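Local coordinates for hypothetical protein (Exiguobacterium sibiricum, PDB 2HKV) that is of unknown function but belongs to the DinB superfamily and binds a nickel ion within a helical bundle, at residues A[19-24]-A[84-89]. Sequence-based numbering, arbitrary orientation.
Sequences TTRDLI and DRLDQS
Leu86 reaches across from helix 82-98 and sets a single methyl, CD2, against helix 4-26, where it meets Thr20, Arg21 and Ile24 together. The leucine CG stands anti to the backbone N. Its CD2 comes within 3.7 Å of the backbone N of Arg21. That methyl lies 4.0 Å from CG2 of Thr20, the two side chains running at a slant to one another, and 4.2 Å from CD1 of Ile24. The Thr20 hydroxyl does not join this apolar patch: OG1 is hydrogen-bonded to the carbonyl oxygen of Gly16 in its own helix. The side chain of Thr20 is about 12 Å from the bound nickel ion.

Beside the leucine, at the partly exposed border of the contact, Arg21 pairs with Asp87. The arginine chain, bent at chi3, gives its NE to Asp87 OD1 at 3.1 Å, in a salt bridge whose hydrogen bond is bent to 141°. OD1 accepts through its syn lone pair and lies 26° out of the guanidinium plane. Because the guanidinium and carboxylate planes stand 85° apart, this is a one-point contact rather than a two-pronged, coplanar one; NH2 is 3.5 Å from the same oxygen. An alanine at Arg21 would probably leave Asp87 without its positive mate across the interface.

These segments pack antiparallel, as neighbouring helices of the DinB four-helix bundle, and the axes of the two segments come within 10.5 Å at their closest. The chemistry implies an apolar seam of methyls inside, bordered by one single-point charge pair that ties helix 4-26 to helix 82-98.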
loop_
_atom_site.group_PDB
_atom_site.type_symbol
_atom_site.label_atom_id
_atom_site.label_comp_id
_atom_site.label_asym_id
_atom_site.label_seq_id
_atom_site.Cartn_x
_atom_site.Cartn_y
_atom_site.Cartn_z
ATOM N N THR A 19 0.027 -6.788 -11.270
ATOM C CA THR A 19 -1.297 -6.166 -11.275
ATOM C C THR A 19 -1.263 -4.749 -11.785
ATOM O O THR A 19 -2.139 -4.364 -12.537
ATOM C CB THR A 19 -1.988 -6.244 -9.920
ATOM O OG1 THR A 19 -1.165 -5.645 -8.902
ATOM C CG2 THR A 19 -2.324 -7.757 -9.555
ATOM N N THR A 20 -0.243 -3.960 -11.461
ATOM C CA THR A 20 -0.118 -2.629 -12.025
ATOM C C THR A 20 0.022 -2.652 -13.535
ATOM O O THR A 20 -0.620 -1.830 -14.232
ATOM C CB THR A 20 1.031 -1.832 -11.387
ATOM O OG1 THR A 20 0.774 -1.720 -9.987
ATOM C CG2 THR A 20 1.171 -0.409 -11.985
ATOM N N ARG A 21 0.820 -3.597 -14.034
ATOM C CA ARG A 21 1.026 -3.765 -15.468
ATOM C C ARG A 21 -0.338 -4.021 -16.126
ATOM O O ARG A 21 -0.666 -3.428 -17.148
ATOM C CB ARG A 21 2.028 -4.900 -15.747
ATOM C CG ARG A 21 2.614 -4.879 -17.100
ATOM C CD ARG A 21 3.381 -6.183 -17.394
ATOM N NE ARG A 21 4.510 -6.338 -16.474
ATOM C CZ ARG A 21 4.822 -7.447 -15.806
ATOM N NH1 ARG A 21 4.109 -8.566 -15.931
ATOM N NH2 ARG A 21 5.884 -7.444 -15.007
ATOM N N ASP A 22 -1.156 -4.883 -15.514
ATOM C CA ASP A 22 -2.463 -5.203 -16.078
ATOM C C ASP A 22 -3.352 -3.974 -16.092
ATOM O O ASP A 22 -4.049 -3.714 -17.090
ATOM C CB ASP A 22 -3.146 -6.309 -15.292
ATOM C CG ASP A 22 -2.440 -7.655 -15.436
ATOM O OD1 ASP A 22 -1.790 -7.889 -16.504
ATOM O OD2 ASP A 22 -2.552 -8.481 -14.483
ATOM N N LEU A 23 -3.304 -3.191 -15.007
ATOM C CA LEU A 23 -4.150 -1.990 -14.935
ATOM C C LEU A 23 -3.777 -0.991 -16.023
ATOM O O LEU A 23 -4.659 -0.457 -16.673
ATOM C CB LEU A 23 -4.082 -1.298 -13.553
ATOM C CG LEU A 23 -4.790 -1.968 -12.361
ATOM C CD1 LEU A 23 -4.466 -1.191 -11.059
ATOM C CD2 LEU A 23 -6.311 -2.012 -12.564
ATOM N N ILE A 24 -2.479 -0.773 -16.213
ATOM C CA ILE A 24 -1.987 0.165 -17.206
ATOM C C ILE A 24 -2.490 -0.279 -18.566
ATOM O O ILE A 24 -3.002 0.544 -19.312
ATOM C CB ILE A 24 -0.419 0.326 -17.142
ATOM C CG1 ILE A 24 -0.029 1.072 -15.857
ATOM C CG2 ILE A 24 0.140 1.040 -18.398
ATOM C CD1 ILE A 24 1.474 1.074 -15.550
ATOM N N ASP A 84 7.099 -0.978 -20.275
ATOM C CA ASP A 84 8.537 -1.193 -20.413
ATOM C C ASP A 84 9.274 -0.540 -19.273
ATOM O O ASP A 84 10.227 -1.106 -18.749
ATOM C CB ASP A 84 9.062 -0.618 -21.729
ATOM C CG ASP A 84 8.707 -1.477 -22.942
ATOM O OD1 ASP A 84 8.192 -2.615 -22.751
ATOM O OD2 ASP A 84 8.953 -1.014 -24.089
ATOM N N ARG A 85 8.818 0.651 -18.889
ATOM C CA ARG A 85 9.427 1.407 -17.802
ATOM C C ARG A 85 9.221 0.788 -16.430
ATOM O O ARG A 85 10.146 0.689 -15.662
ATOM C CB ARG A 85 8.928 2.881 -17.812
ATOM C CG ARG A 85 9.765 3.816 -16.939
ATOM C CD ARG A 85 11.232 3.569 -17.262
ATOM N NE ARG A 85 12.174 4.427 -16.581
ATOM C CZ ARG A 85 12.842 4.118 -15.474
ATOM N NH1 ARG A 85 12.708 2.920 -14.854
ATOM N NH2 ARG A 85 13.670 5.047 -14.980
ATOM N N LEU A 86 8.001 0.375 -16.134
ATOM C CA LEU A 86 7.703 -0.398 -14.937
ATOM C C LEU A 86 8.627 -1.660 -14.821
ATOM O O LEU A 86 9.188 -2.001 -13.740
ATOM C CB LEU A 86 6.220 -0.787 -14.980
ATOM C CG LEU A 86 5.650 -1.674 -13.858
ATOM C CD1 LEU A 86 5.914 -1.074 -12.459
ATOM C CD2 LEU A 86 4.144 -1.895 -14.147
ATOM N N ASP A 87 8.785 -2.358 -15.933
ATOM C CA ASP A 87 9.593 -3.559 -15.958
ATOM C C ASP A 87 11.045 -3.278 -15.602
ATOM O O ASP A 87 11.697 -4.062 -14.885
ATOM C CB ASP A 87 9.512 -4.229 -17.336
ATOM C CG ASP A 87 8.134 -4.885 -17.621
ATOM O OD1 ASP A 87 7.201 -4.789 -16.790
ATOM O OD2 ASP A 87 7.979 -5.503 -18.709
ATOM N N GLN A 88 11.562 -2.189 -16.154
ATOM C CA GLN A 88 12.896 -1.723 -15.847
ATOM C C GLN A 88 13.074 -1.391 -14.376
ATOM O O GLN A 88 14.066 -1.788 -13.764
ATOM C CB GLN A 88 13.166 -0.487 -16.677
ATOM C CG GLN A 88 14.486 0.160 -16.472
ATOM C CD GLN A 88 14.708 1.323 -17.468
ATOM O OE1 GLN A 88 14.274 1.269 -18.644
ATOM N NE2 GLN A 88 15.372 2.383 -16.993
ATOM N N SER A 89 12.102 -0.661 -13.806
ATOM C CA SER A 89 12.103 -0.333 -12.374
ATOM C C SER A 89 12.046 -1.596 -11.502
ATOM O O SER A 89 12.742 -1.707 -10.510
ATOM C CB SER A 89 10.937 0.612 -12.030
ATOM O OG SER A 89 11.054 1.785 -12.812
#